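Long-range contacts in GDSL-like Lipase/Acylhydrolase family protein (Neisseria meningitidis, PDB 4K3U), which probably removes O-acetyl groups from peptidoglycan, acting as an esterase of the GDSL (SGNH hydrolase) type: residues L57-S62 / S212-N217; T53-Q58 / F199-N204; E289-T294 / S335-L340; G118-G123 / S225-D230. All coordinates share one frame; numbering follows the deposited sequence.

Interaction 1: L57-S62 / S212-N217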
loop_
_atom_site.group_PDB
_atom_site.type_symbol
_atom_site.label_atom_id
_atom_site.label_comp_id
_atom_site.label_asym_id
_atom_site.label_seq_id
_atom_site.Cartn_x
_atom_site.Cartn_y
_atom_site.Cartn_z
ATOM N N LEU A 57 -1.498 1.412 5.672
ATOM C CA LEU A 57 -0.515 1.028 4.650
ATOM C C LEU A 57 -1.033 -0.136 3.813
ATOM O O LEU A 57 -1.171 -1.244 4.313
ATOM C CB LEU A 57 0.815 0.646 5.302
ATOM C CG LEU A 57 1.889 0.071 4.380
ATOM C CD1 LEU A 57 2.335 1.112 3.362
ATOM C CD2 LEU A 57 3.072 -0.451 5.191
ATOM N N GLN A 58 -1.328 0.111 2.542
ATOM C CA GLN A 58 -1.814 -0.952 1.684
ATOM C C GLN A 58 -0.718 -1.420 0.741
ATOM O O GLN A 58 -0.205 -0.666 -0.091
ATOM C CB GLN A 58 -3.052 -0.510 0.878
ATOM C CG GLN A 58 -3.588 -1.630 -0.035
ATOM C CD GLN A 58 -4.997 -1.368 -0.564
ATOM O OE1 GLN A 58 -5.848 -0.829 0.143
ATOM N NE2 GLN A 58 -5.238 -1.740 -1.815
ATOM N N ILE A 59 -0.379 -2.687 0.882
ATOM C CA ILE A 59 0.652 -3.328 0.098
ATOM C C ILE A 59 -0.033 -4.321 -0.823
ATOM O O ILE A 59 -0.766 -5.196 -0.347
ATOM C CB ILE A 59 1.669 -4.027 1.017
ATOM C CG1 ILE A 59 2.039 -3.100 2.174
ATOM C CG2 ILE A 59 2.915 -4.452 0.263
ATOM C CD1 ILE A 59 2.822 -3.784 3.260
ATOM N N GLY A 60 0.151 -4.172 -2.138
ATOM C CA GLY A 60 -0.517 -5.076 -3.064
ATOM C C GLY A 60 -0.018 -5.136 -4.495
ATOM O O GLY A 60 1.168 -4.927 -4.776
ATOM N N ASP A 61 -0.948 -5.420 -5.400
ATOM C CA ASP A 61 -0.640 -5.664 -6.806
ATOM C C ASP A 61 -1.091 -4.462 -7.630
ATOM O O ASP A 61 -1.110 -3.354 -7.107
ATOM C CB ASP A 61 -1.327 -6.947 -7.299
ATOM C CG ASP A 61 -2.842 -6.939 -7.056
ATOM O OD1 ASP A 61 -3.428 -5.851 -6.818
ATOM O OD2 ASP A 61 -3.456 -8.032 -7.099
ATOM N N SER A 62 -1.513 -4.702 -8.879
ATOM C CA SER A 62 -1.890 -3.633 -9.827
ATOM C C SER A 62 -3.050 -2.776 -9.359
ATOM O O SER A 62 -3.089 -1.572 -9.640
ATOM C CB SER A 62 -2.259 -4.207 -11.203
ATOM O OG SER A 62 -1.229 -5.025 -11.720
ATOM N N SER A 212 -1.221 5.058 2.650
ATOM C CA SER A 212 -0.062 4.836 1.783
ATOM C C SER A 212 -0.289 3.633 0.869
ATOM O O SER A 212 -0.719 2.586 1.331
ATOM C CB SER A 212 1.210 4.618 2.623
ATOM O OG SER A 212 1.514 5.744 3.432
ATOM N N ALA A 213 0.014 3.783 -0.419
ATOM C CA ALA A 213 -0.156 2.696 -1.387
ATOM C C ALA A 213 1.183 2.104 -1.815
ATOM O O ALA A 213 1.986 2.783 -2.459
ATOM C CB ALA A 213 -0.927 3.196 -2.619
ATOM N N MET A 214 1.420 0.843 -1.464
ATOM C CA MET A 214 2.635 0.150 -1.876
ATOM C C MET A 214 2.317 -0.981 -2.842
ATOM O O MET A 214 2.391 -2.167 -2.483
ATOM C CB MET A 214 3.388 -0.402 -0.665
ATOM C CG MET A 214 4.432 0.518 -0.099
ATOM S SD MET A 214 5.303 -0.175 1.320
ATOM C CE MET A 214 6.185 1.291 1.876
ATOM N N GLY A 215 1.991 -0.612 -4.077
ATOM C CA GLY A 215 1.655 -1.592 -5.094
ATOM C C GLY A 215 2.762 -1.899 -6.084
ATOM O O GLY A 215 3.638 -1.068 -6.347
ATOM N N ILE A 216 2.707 -3.111 -6.635
ATOM C CA ILE A 216 3.589 -3.541 -7.709
ATOM C C ILE A 216 2.754 -4.280 -8.743
ATOM O O ILE A 216 2.140 -5.290 -8.409
ATOM C CB ILE A 216 4.716 -4.483 -7.214
ATOM C CG1 ILE A 216 5.661 -3.762 -6.252
ATOM C CG2 ILE A 216 5.493 -5.037 -8.407
ATOM C CD1 ILE A 216 6.584 -2.800 -6.965
ATOM N N ASN A 217 2.733 -3.790 -9.985
ATOM C CA ASN A 217 1.953 -4.441 -11.043
ATOM C C ASN A 217 2.349 -5.918 -11.198
ATOM O O ASN A 217 3.537 -6.241 -11.327
ATOM C CB ASN A 217 2.124 -3.718 -12.391
ATOM C CG ASN A 217 1.426 -2.358 -12.446
ATOM O OD1 ASN A 217 0.638 -2.010 -11.571
ATOM N ND2 ASN A 217 1.706 -1.590 -13.506
HETATM O O HOH W 1 -1.549 -0.020 -12.134
#

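Interaction 2: T53-Q58 / F199-N204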
loop_
_atom_site.group_PDB
_atom_site.type_symbol
_atom_site.label_atom_id
_atom_site.label_comp_id
_atom_site.label_asym_id
_atom_site.label_seq_id
_atom_site.Cartn_x
_atom_site.Cartn_y
_atom_site.Cartn_z
ATOM N N THR A 53 -1.116 10.547 14.478
ATOM C CA THR A 53 -1.235 10.145 13.082
ATOM C C THR A 53 -1.542 8.652 12.999
ATOM O O THR A 53 -0.783 7.825 13.509
ATOM C CB THR A 53 0.041 10.471 12.291
ATOM O OG1 THR A 53 0.235 11.891 12.285
ATOM C CG2 THR A 53 -0.060 9.969 10.834
ATOM N N PHE A 54 -2.672 8.310 12.384
ATOM C CA PHE A 54 -3.049 6.913 12.215
ATOM C C PHE A 54 -2.721 6.495 10.793
ATOM O O PHE A 54 -3.333 6.975 9.847
ATOM C CB PHE A 54 -4.535 6.692 12.510
ATOM C CG PHE A 54 -4.946 5.250 12.493
ATOM C CD1 PHE A 54 -5.306 4.626 11.301
ATOM C CD2 PHE A 54 -4.981 4.511 13.674
ATOM C CE1 PHE A 54 -5.685 3.288 11.292
ATOM C CE2 PHE A 54 -5.361 3.172 13.674
ATOM C CZ PHE A 54 -5.714 2.559 12.484
ATOM N N ARG A 55 -1.762 5.587 10.656
ATOM C CA ARG A 55 -1.197 5.266 9.354
ATOM C C ARG A 55 -1.765 3.973 8.790
ATOM O O ARG A 55 -1.577 2.906 9.361
ATOM C CB ARG A 55 0.332 5.172 9.454
ATOM C CG ARG A 55 0.969 6.477 9.896
ATOM C CD ARG A 55 2.455 6.349 10.160
ATOM N NE ARG A 55 2.941 7.570 10.791
ATOM C CZ ARG A 55 3.036 7.745 12.103
ATOM N NH1 ARG A 55 2.710 6.762 12.931
ATOM N NH2 ARG A 55 3.479 8.896 12.588
ATOM N N ILE A 56 -2.458 4.095 7.666
ATOM C CA ILE A 56 -2.929 2.942 6.919
ATOM C C ILE A 56 -1.958 2.656 5.773
ATOM O O ILE A 56 -1.618 3.558 5.006
ATOM C CB ILE A 56 -4.350 3.188 6.376
ATOM C CG1 ILE A 56 -5.337 3.296 7.541
ATOM C CG2 ILE A 56 -4.780 2.082 5.414
ATOM C CD1 ILE A 56 -6.739 3.680 7.108
ATOM N N LEU A 57 -1.498 1.412 5.672
ATOM C CA LEU A 57 -0.515 1.028 4.650
ATOM C C LEU A 57 -1.033 -0.136 3.813
ATOM O O LEU A 57 -1.171 -1.244 4.313
ATOM C CB LEU A 57 0.815 0.646 5.302
ATOM C CG LEU A 57 1.889 0.071 4.380
ATOM C CD1 LEU A 57 2.335 1.112 3.362
ATOM C CD2 LEU A 57 3.072 -0.451 5.191
ATOM N N GLN A 58 -1.328 0.111 2.542
ATOM C CA GLN A 58 -1.814 -0.952 1.684
ATOM C C GLN A 58 -0.718 -1.420 0.741
ATOM O O GLN A 58 -0.205 -0.666 -0.091
ATOM C CB GLN A 58 -3.052 -0.510 0.878
ATOM C CG GLN A 58 -3.588 -1.630 -0.035
ATOM C CD GLN A 58 -4.997 -1.368 -0.564
ATOM O OE1 GLN A 58 -5.848 -0.829 0.143
ATOM N NE2 GLN A 58 -5.238 -1.740 -1.815
ATOM N N PHE A 199 10.596 4.631 -0.497
ATOM C CA PHE A 199 9.433 5.494 -0.290
ATOM C C PHE A 199 9.812 6.656 0.629
ATOM O O PHE A 199 10.745 6.554 1.433
ATOM C CB PHE A 199 8.264 4.698 0.306
ATOM C CG PHE A 199 7.477 3.907 -0.709
ATOM C CD1 PHE A 199 7.996 2.740 -1.257
ATOM C CD2 PHE A 199 6.213 4.324 -1.097
ATOM C CE1 PHE A 199 7.273 2.016 -2.205
ATOM C CE2 PHE A 199 5.476 3.600 -2.026
ATOM C CZ PHE A 199 6.007 2.447 -2.588
ATOM N N ILE A 200 9.074 7.747 0.494
ATOM C CA ILE A 200 9.270 8.962 1.263
ATOM C C ILE A 200 7.987 9.279 2.025
ATOM O O ILE A 200 6.928 9.392 1.416
ATOM C CB ILE A 200 9.610 10.155 0.354
ATOM C CG1 ILE A 200 10.891 9.890 -0.436
ATOM C CG2 ILE A 200 9.710 11.448 1.161
ATOM C CD1 ILE A 200 11.096 10.864 -1.545
ATOM N N ASN A 201 8.075 9.417 3.345
ATOM C CA ASN A 201 6.892 9.711 4.149
ATOM C C ASN A 201 6.752 11.201 4.339
ATOM O O ASN A 201 7.711 11.875 4.718
ATOM C CB ASN A 201 6.947 9.025 5.514
ATOM C CG ASN A 201 5.589 9.067 6.246
ATOM O OD1 ASN A 201 4.533 9.122 5.611
ATOM N ND2 ASN A 201 5.623 9.063 7.579
ATOM N N ILE A 202 5.558 11.715 4.065
ATOM C CA ILE A 202 5.295 13.150 4.162
ATOM C C ILE A 202 4.017 13.390 4.972
ATOM O O ILE A 202 2.902 13.318 4.437
ATOM C CB ILE A 202 5.180 13.790 2.767
ATOM C CG1 ILE A 202 6.391 13.397 1.905
ATOM C CG2 ILE A 202 5.082 15.302 2.872
ATOM C CD1 ILE A 202 6.325 13.893 0.472
ATOM N N GLU A 203 4.199 13.665 6.264
ATOM C CA GLU A 203 3.113 13.712 7.242
ATOM C C GLU A 203 2.851 15.137 7.708
ATOM O O GLU A 203 3.789 15.905 7.925
ATOM C CB GLU A 203 3.449 12.846 8.463
ATOM C CG GLU A 203 2.941 11.441 8.410
ATOM C CD GLU A 203 3.463 10.601 9.554
ATOM O OE1 GLU A 203 3.995 11.177 10.533
ATOM O OE2 GLU A 203 3.341 9.361 9.468
ATOM N N ASN A 204 1.579 15.483 7.873
ATOM C CA ASN A 204 1.192 16.775 8.431
ATOM C C ASN A 204 1.268 16.712 9.973
ATOM O O ASN A 204 0.769 15.770 10.590
ATOM C CB ASN A 204 -0.203 17.155 7.912
ATOM C CG ASN A 204 -1.038 17.935 8.921
ATOM O OD1 ASN A 204 -0.578 18.902 9.539
ATOM N ND2 ASN A 204 -2.295 17.524 9.071
#

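Interaction 3: E289-T294 / S335-L340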
loop_
_atom_site.group_PDB
_atom_site.type_symbol
_atom_site.label_atom_id
_atom_site.label_comp_id
_atom_site.label_asym_id
_atom_site.label_seq_id
_atom_site.Cartn_x
_atom_site.Cartn_y
_atom_site.Cartn_z
ATOM N N GLU A 289 -13.517 -10.865 -8.323
ATOM C CA GLU A 289 -13.700 -11.793 -9.425
ATOM C C GLU A 289 -12.909 -11.270 -10.611
ATOM O O GLU A 289 -12.963 -10.087 -10.917
ATOM C CB GLU A 289 -15.173 -11.978 -9.809
ATOM C CG GLU A 289 -15.340 -12.969 -10.974
ATOM C CD GLU A 289 -16.787 -13.390 -11.218
ATOM O OE1 GLU A 289 -17.597 -12.538 -11.646
ATOM O OE2 GLU A 289 -17.108 -14.578 -10.992
ATOM N N SER A 290 -12.155 -12.161 -11.250
ATOM C CA SER A 290 -11.498 -11.877 -12.517
ATOM C C SER A 290 -12.014 -12.867 -13.538
ATOM O O SER A 290 -12.603 -13.876 -13.167
ATOM C CB SER A 290 -9.978 -11.993 -12.399
ATOM O OG SER A 290 -9.493 -11.127 -11.387
ATOM N N LEU A 291 -11.797 -12.588 -14.817
ATOM C CA LEU A 291 -12.216 -13.514 -15.862
ATOM C C LEU A 291 -11.018 -13.871 -16.741
ATOM O O LEU A 291 -10.244 -12.992 -17.127
ATOM C CB LEU A 291 -13.364 -12.914 -16.688
ATOM C CG LEU A 291 -14.593 -12.501 -15.861
ATOM C CD1 LEU A 291 -15.656 -11.807 -16.715
ATOM C CD2 LEU A 291 -15.182 -13.702 -15.128
ATOM N N LYS A 292 -10.845 -15.164 -17.015
ATOM C CA LYS A 292 -9.796 -15.623 -17.919
ATOM C C LYS A 292 -10.204 -15.279 -19.354
ATOM O O LYS A 292 -9.363 -15.040 -20.215
ATOM C CB LYS A 292 -9.542 -17.126 -17.754
ATOM N N ASN A 293 -11.507 -15.272 -19.606
ATOM C CA ASN A 293 -12.048 -14.608 -20.789
ATOM C C ASN A 293 -13.483 -14.150 -20.514
ATOM O O ASN A 293 -14.158 -14.684 -19.628
ATOM C CB ASN A 293 -11.973 -15.502 -22.039
ATOM C CG ASN A 293 -12.882 -16.701 -21.966
ATOM O OD1 ASN A 293 -14.107 -16.574 -21.975
ATOM N ND2 ASN A 293 -12.286 -17.887 -21.929
ATOM N N THR A 294 -13.926 -13.142 -21.257
ATOM C CA THR A 294 -15.207 -12.499 -20.998
ATOM C C THR A 294 -16.288 -12.991 -21.940
ATOM O O THR A 294 -17.419 -12.509 -21.896
ATOM C CB THR A 294 -15.100 -10.978 -21.127
ATOM O OG1 THR A 294 -14.556 -10.645 -22.412
ATOM C CG2 THR A 294 -14.199 -10.432 -20.040
ATOM N N SER A 335 -20.168 -11.575 -11.253
ATOM C CA SER A 335 -20.455 -10.147 -11.147
ATOM C C SER A 335 -19.529 -9.318 -12.034
ATOM O O SER A 335 -19.886 -8.212 -12.429
ATOM C CB SER A 335 -20.331 -9.671 -9.706
ATOM O OG SER A 335 -18.984 -9.784 -9.271
ATOM N N MET A 336 -18.352 -9.854 -12.353
ATOM C CA MET A 336 -17.353 -9.096 -13.109
ATOM C C MET A 336 -17.840 -8.768 -14.509
ATOM O O MET A 336 -17.593 -7.672 -15.017
ATOM C CB MET A 336 -16.024 -9.856 -13.187
ATOM C CG MET A 336 -15.013 -9.281 -14.203
ATOM S SD MET A 336 -14.643 -7.517 -14.006
ATOM C CE MET A 336 -13.215 -7.502 -12.911
ATOM N N LYS A 337 -18.532 -9.716 -15.134
ATOM C CA LYS A 337 -19.025 -9.511 -16.487
ATOM C C LYS A 337 -19.960 -8.306 -16.527
ATOM O O LYS A 337 -19.875 -7.470 -17.426
ATOM C CB LYS A 337 -19.738 -10.756 -17.009
ATOM C CG LYS A 337 -20.001 -10.699 -18.501
ATOM C CD LYS A 337 -18.777 -10.170 -19.232
ATOM C CE LYS A 337 -19.137 -9.686 -20.628
ATOM N NZ LYS A 337 -19.698 -10.786 -21.456
ATOM N N ASN A 338 -20.830 -8.212 -15.531
ATOM C CA ASN A 338 -21.776 -7.114 -15.445
ATOM C C ASN A 338 -21.064 -5.781 -15.217
ATOM O O ASN A 338 -21.397 -4.775 -15.853
ATOM C CB ASN A 338 -22.786 -7.368 -14.327
ATOM C CG ASN A 338 -23.984 -6.436 -14.401
ATOM O OD1 ASN A 338 -24.463 -6.107 -15.495
ATOM N ND2 ASN A 338 -24.469 -5.993 -13.240
ATOM N N TRP A 339 -20.084 -5.786 -14.314
ATOM C CA TRP A 339 -19.273 -4.598 -14.020
ATOM C C TRP A 339 -18.585 -4.060 -15.274
ATOM O O TRP A 339 -18.491 -2.846 -15.493
ATOM C CB TRP A 339 -18.220 -4.923 -12.949
ATOM C CG TRP A 339 -18.728 -4.763 -11.555
ATOM C CD1 TRP A 339 -19.817 -5.371 -11.012
ATOM C CD2 TRP A 339 -18.159 -3.949 -10.518
ATOM N NE1 TRP A 339 -19.971 -4.982 -9.702
ATOM C CE2 TRP A 339 -18.966 -4.110 -9.375
ATOM C CE3 TRP A 339 -17.052 -3.098 -10.449
ATOM C CZ2 TRP A 339 -18.704 -3.448 -8.175
ATOM C CZ3 TRP A 339 -16.794 -2.439 -9.265
ATOM C CH2 TRP A 339 -17.612 -2.621 -8.139
ATOM N N LEU A 340 -18.097 -4.997 -16.078
ATOM C CA LEU A 340 -17.467 -4.715 -17.352
ATOM C C LEU A 340 -18.473 -4.057 -18.301
ATOM O O LEU A 340 -18.212 -2.999 -18.869
ATOM C CB LEU A 340 -16.920 -6.018 -17.940
ATOM C CG LEU A 340 -16.025 -6.017 -19.175
ATOM C CD1 LEU A 340 -15.075 -7.191 -19.052
ATOM C CD2 LEU A 340 -16.844 -6.116 -20.466
HETATM O O HOH W 2 -18.758 -12.351 -14.364
#

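Interaction 4: G118-G123 / S225-D230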
loop_
_atom_site.group_PDB
_atom_site.type_symbol
_atom_site.label_atom_id
_atom_site.label_comp_id
_atom_site.label_asym_id
_atom_site.label_seq_id
_atom_site.Cartn_x
_atom_site.Cartn_y
_atom_site.Cartn_z
ATOM N N GLY A 118 17.225 -6.849 -6.988
ATOM C CA GLY A 118 17.964 -5.770 -6.370
ATOM C C GLY A 118 17.800 -5.796 -4.873
ATOM O O GLY A 118 17.108 -6.652 -4.323
ATOM N N ASP A 119 18.461 -4.847 -4.224
ATOM C CA ASP A 119 18.422 -4.672 -2.777
ATOM C C ASP A 119 17.207 -3.813 -2.401
ATOM O O ASP A 119 17.354 -2.714 -1.883
ATOM C CB ASP A 119 19.735 -4.019 -2.324
ATOM C CG ASP A 119 19.964 -4.095 -0.823
ATOM O OD1 ASP A 119 19.461 -5.031 -0.157
ATOM O OD2 ASP A 119 20.694 -3.220 -0.318
ATOM N N PHE A 120 16.002 -4.285 -2.696
ATOM C CA PHE A 120 14.825 -3.446 -2.494
ATOM C C PHE A 120 14.472 -3.319 -1.028
ATOM O O PHE A 120 14.517 -4.296 -0.281
ATOM C CB PHE A 120 13.624 -3.992 -3.256
ATOM C CG PHE A 120 13.829 -4.066 -4.745
ATOM C CD1 PHE A 120 13.774 -2.925 -5.516
ATOM C CD2 PHE A 120 14.038 -5.287 -5.370
ATOM C CE1 PHE A 120 13.952 -2.988 -6.873
ATOM C CE2 PHE A 120 14.209 -5.363 -6.735
ATOM C CZ PHE A 120 14.168 -4.210 -7.490
ATOM N N PRO A 121 14.132 -2.102 -0.605
ATOM C CA PRO A 121 13.499 -1.944 0.695
ATOM C C PRO A 121 12.047 -2.404 0.560
ATOM O O PRO A 121 11.621 -2.693 -0.567
ATOM C CB PRO A 121 13.592 -0.443 0.937
ATOM C CG PRO A 121 13.410 0.134 -0.474
ATOM C CD PRO A 121 14.075 -0.858 -1.398
ATOM N N LEU A 122 11.314 -2.469 1.669
ATOM C CA LEU A 122 9.889 -2.784 1.642
ATOM C C LEU A 122 9.173 -1.984 0.567
ATOM O O LEU A 122 9.392 -0.776 0.438
ATOM C CB LEU A 122 9.247 -2.502 2.997
ATOM C CG LEU A 122 7.806 -2.986 3.104
ATOM C CD1 LEU A 122 7.752 -4.464 3.450
ATOM C CD2 LEU A 122 7.062 -2.137 4.116
ATOM N N GLY A 123 8.362 -2.674 -0.234
ATOM C CA GLY A 123 7.597 -2.040 -1.293
ATOM C C GLY A 123 8.092 -2.404 -2.683
ATOM O O GLY A 123 7.377 -2.237 -3.675
ATOM N N SER A 225 9.674 -12.018 -1.134
ATOM C CA SER A 225 10.965 -12.712 -1.161
ATOM C C SER A 225 11.982 -12.001 -2.065
ATOM O O SER A 225 13.183 -12.094 -1.833
ATOM C CB SER A 225 10.795 -14.181 -1.605
ATOM O OG SER A 225 10.644 -14.307 -3.017
ATOM N N LYS A 226 11.497 -11.275 -3.075
ATOM C CA LYS A 226 12.354 -10.470 -3.956
ATOM C C LYS A 226 13.024 -9.290 -3.256
ATOM O O LYS A 226 13.984 -8.720 -3.775
ATOM C CB LYS A 226 11.548 -9.922 -5.138
ATOM C CG LYS A 226 11.059 -10.960 -6.140
ATOM C CD LYS A 226 10.047 -10.283 -7.043
ATOM C CE LYS A 226 9.807 -11.040 -8.333
ATOM N NZ LYS A 226 8.916 -10.224 -9.217
ATOM N N TRP A 227 12.503 -8.903 -2.099
ATOM C CA TRP A 227 12.997 -7.704 -1.425
ATOM C C TRP A 227 14.066 -8.123 -0.415
ATOM O O TRP A 227 14.241 -9.317 -0.156
ATOM C CB TRP A 227 11.849 -6.934 -0.743
ATOM C CG TRP A 227 10.653 -6.626 -1.624
ATOM C CD1 TRP A 227 10.615 -6.593 -3.001
ATOM C CD2 TRP A 227 9.323 -6.322 -1.181
ATOM N NE1 TRP A 227 9.344 -6.270 -3.427
ATOM C CE2 TRP A 227 8.535 -6.108 -2.330
ATOM C CE3 TRP A 227 8.724 -6.200 0.081
ATOM C CZ2 TRP A 227 7.178 -5.796 -2.254
ATOM C CZ3 TRP A 227 7.376 -5.885 0.156
ATOM C CH2 TRP A 227 6.614 -5.696 -1.010
ATOM N N ARG A 228 14.775 -7.156 0.157
ATOM C CA ARG A 228 15.930 -7.472 0.992
ATOM C C ARG A 228 15.537 -8.238 2.252
ATOM O O ARG A 228 14.392 -8.205 2.689
ATOM C CB ARG A 228 16.701 -6.199 1.363
ATOM C CG ARG A 228 16.003 -5.321 2.376
ATOM C CD ARG A 228 16.598 -3.913 2.397
ATOM N NE ARG A 228 16.147 -3.176 3.576
ATOM C CZ ARG A 228 16.879 -3.051 4.677
ATOM N NH1 ARG A 228 18.083 -3.592 4.720
ATOM N NH2 ARG A 228 16.417 -2.382 5.719
ATOM N N ALA A 229 16.509 -8.945 2.813
ATOM C CA ALA A 229 16.298 -9.796 3.980
ATOM C C ALA A 229 15.706 -9.066 5.185
ATOM O O ALA A 229 14.909 -9.627 5.932
ATOM C CB ALA A 229 17.634 -10.462 4.372
ATOM N N ASP A 230 16.108 -7.818 5.383
ATOM C CA ASP A 230 15.648 -7.042 6.530
ATOM C C ASP A 230 14.390 -6.246 6.239
ATOM O O ASP A 230 14.156 -5.226 6.889
ATOM C CB ASP A 230 16.739 -6.055 7.000
ATOM C CG ASP A 230 17.981 -6.752 7.505
ATOM O OD1 ASP A 230 17.894 -7.953 7.818
ATOM O OD2 ASP A 230 19.045 -6.091 7.581
HETATM O O HOH W 3 15.759 -9.043 -5.831
HETATM O O HOH W 4 19.789 -4.914 2.436
#

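Interaction 1: L57-S62 / S212-N217
Met214 packs against Leu57 and Ile59 on one face of the parallel strands 53-60 and 208-215. Its CB sits 3.6 Å from Gln58 O, and from there the side chain starts out alongside that of Ile59. CG then comes to 4.1 Å from Leu57 CD1. SD approaches the same methyl at 3.8 Å, and CE passes it at 4.1 Å. The chain is extended beyond CG (chi2 -180°), which draws three successive atoms past one leucine methyl. Leu57 CD1 also packs on Ser212 CB.

A regular parallel ladder lies beneath. Gln58 N donates to Ser212 O, Met214 N to Gln58 O, Gly60 N to Met214 O and Ile216 N to Gly60 O. Gly60, Asp61 and Ser62 fit the GDS signature of SGNH hydrolases, whose serine is the nucleophile in relatives. Asp61 OD1 caps the following helix at His63 N. Ser62 OG lies 3.3 Å from Asn217 CA and is hydrogen-bonded with Gly218 N. Asn217 ND2 is hydrogen-bonded to Gly96 O, and a water lies 3.0 Å from Asn217 OD1, with a weaker approach to Ser62 O. Backbone bonds thus tie the two strands up to their carboxyl ends, and polar groups of both segments gather around the probable nucleophile.

Interaction 2: T53-Q58 / F199-N204
A largely buried salt bridge between Arg55 and Glu203 links the central sheet of the hydrolase fold to the antiparallel sheet beside it. Arg55 belongs to strand 53-60 and Glu203 to strand 195-203. The strand axes stay 10.6 Å apart at closest approach, so the contact is made by side chains. Arg55 NH2 donates to Glu203 OE1 at 3.1 Å along a nearly straight line. The acceptor lies in the guanidinium plane, while the donor meets the syn side of the oxygen, 24° out of the carboxylate plane. The two flat groups are turned 30° against each other. Glu203 OE2 is modelled too close to Arg55 NE, and that approach is doubtful.

Strand 53-60 is an inner strand of the mixed sheet of the SGNH-type alpha/beta fold, and strand 195-203 leads on to its edge strand 208-215. Thr53 CG2 covers one face of the guanidinium, toward its rim. The same methyl comes within 3.8 Å of Glu203 CD. The arginine chain is extended from CG to NE (chi2 173°), and it meets the glutamate chain at about a right angle. Arg55 NH1 has a weak hydrogen bond to Gly239 O, and Arg148 makes a long, weak ion pair with Glu203 OE1.

Interaction 3: E289-T294 / S335-L340
The Glu289 carboxylate is the flat group here, and one of its oxygens, OE1, is met by two backbone N-H groups of the other segment. Met336 N approaches nearly along the C-O axis at 2.9 Å, with an almost straight bond. Ser335 N comes from the syn side at 2.8 Å, tilted 26° out of the carboxylate plane, and its bond is more bent. A water donates to the same oxygen and accepts from Lys337 N. At the other oxygen, OE2, Arg301 forms a salt bridge and Cys334 N a hydrogen bond. The glutamate chain is extended, with CG anti to the backbone N (chi1 -180°), and so spans from its loop to the start of helix 336-341.

Apolar atoms follow along the helix. Leu291 CD1 packs against Met336 CG at 3.6 Å. Met336 bends at chi2 and chi3, which brings CE to 3.3 Å from Glu289 O. Further on, Thr294 CG2 presses tightly on Leu340 CD1 at 3.5 Å, and Lys337 NZ donates to Thr294 O at 2.9 Å. The loop after strand 281-286 is thereby pinned to the helix. With amides of the helix start and Arg301 around it, the carboxylate is probably held in its charged form.

Interaction 4: G118-G123 / S225-D230
Two loops meet here: the 118-123 loop, between strands 109-112 and 125-128, and the 225-230 loop leading into helix 231-236. At the centre Gly123 lies over one face of the Trp227 indole. Its CA makes a CH-pi contact, 4.0 Å from the centroid of the six-membered ring, and its N is 3.4 Å from Trp227 CZ3. Pro121 O lies over the same ring face, offset toward the rim. Leu122 CD1 adds an oblique contact, 3.6 Å from Trp227 CZ3. Outside the two loops, Trp224 stacks on Trp227, and Ser113 OG is hydrogen-bonded with the indole NE1.

Arg228 N donates to Phe120 O at 2.9 Å, in the carbonyl plane and nearly straight. Arg228 CG sits between its own backbone N and carbonyl carbon (chi1 73°), so the chain runs past that oxygen, with CG 3.2 Å from it. A water in the guanidinium plane accepts from Arg228 NH1 and donates to Asp119 OD1 at 2.6 Å. Asp119 forms a salt bridge with Lys154, and Arg228 with Asp234. The charged groups of Asp119 and Arg228 do not touch; the water bridges them, and their opposite charges would probably attract weakly across the gap, while the indole face packs closely against the backbone of 121-123.

How the interactions relate
Interactions 1 and 2 share strand 53-60, with centres 13 Å apart. Interaction 1 lies at its carboxyl end, beside the probable nucleophile Ser62, and interaction 2 at its start. Phe199 CZ of interaction 2 packs on Met214 CG of interaction 1 at 3.5 Å. Interaction 4 touches interaction 1 as well: Ile216 CD1 is 3.4 Å from Gly123 O, and Ile59 CG2 is 4.1 Å from Trp227 CH2. Phe199 also meets Leu122 and Gly123, so contacts 1, 2 and 4 form one continuous region where the central sheet adjoins the inserted beta structure. Interaction 3 stands apart, about 22 Å from interaction 1 between centres.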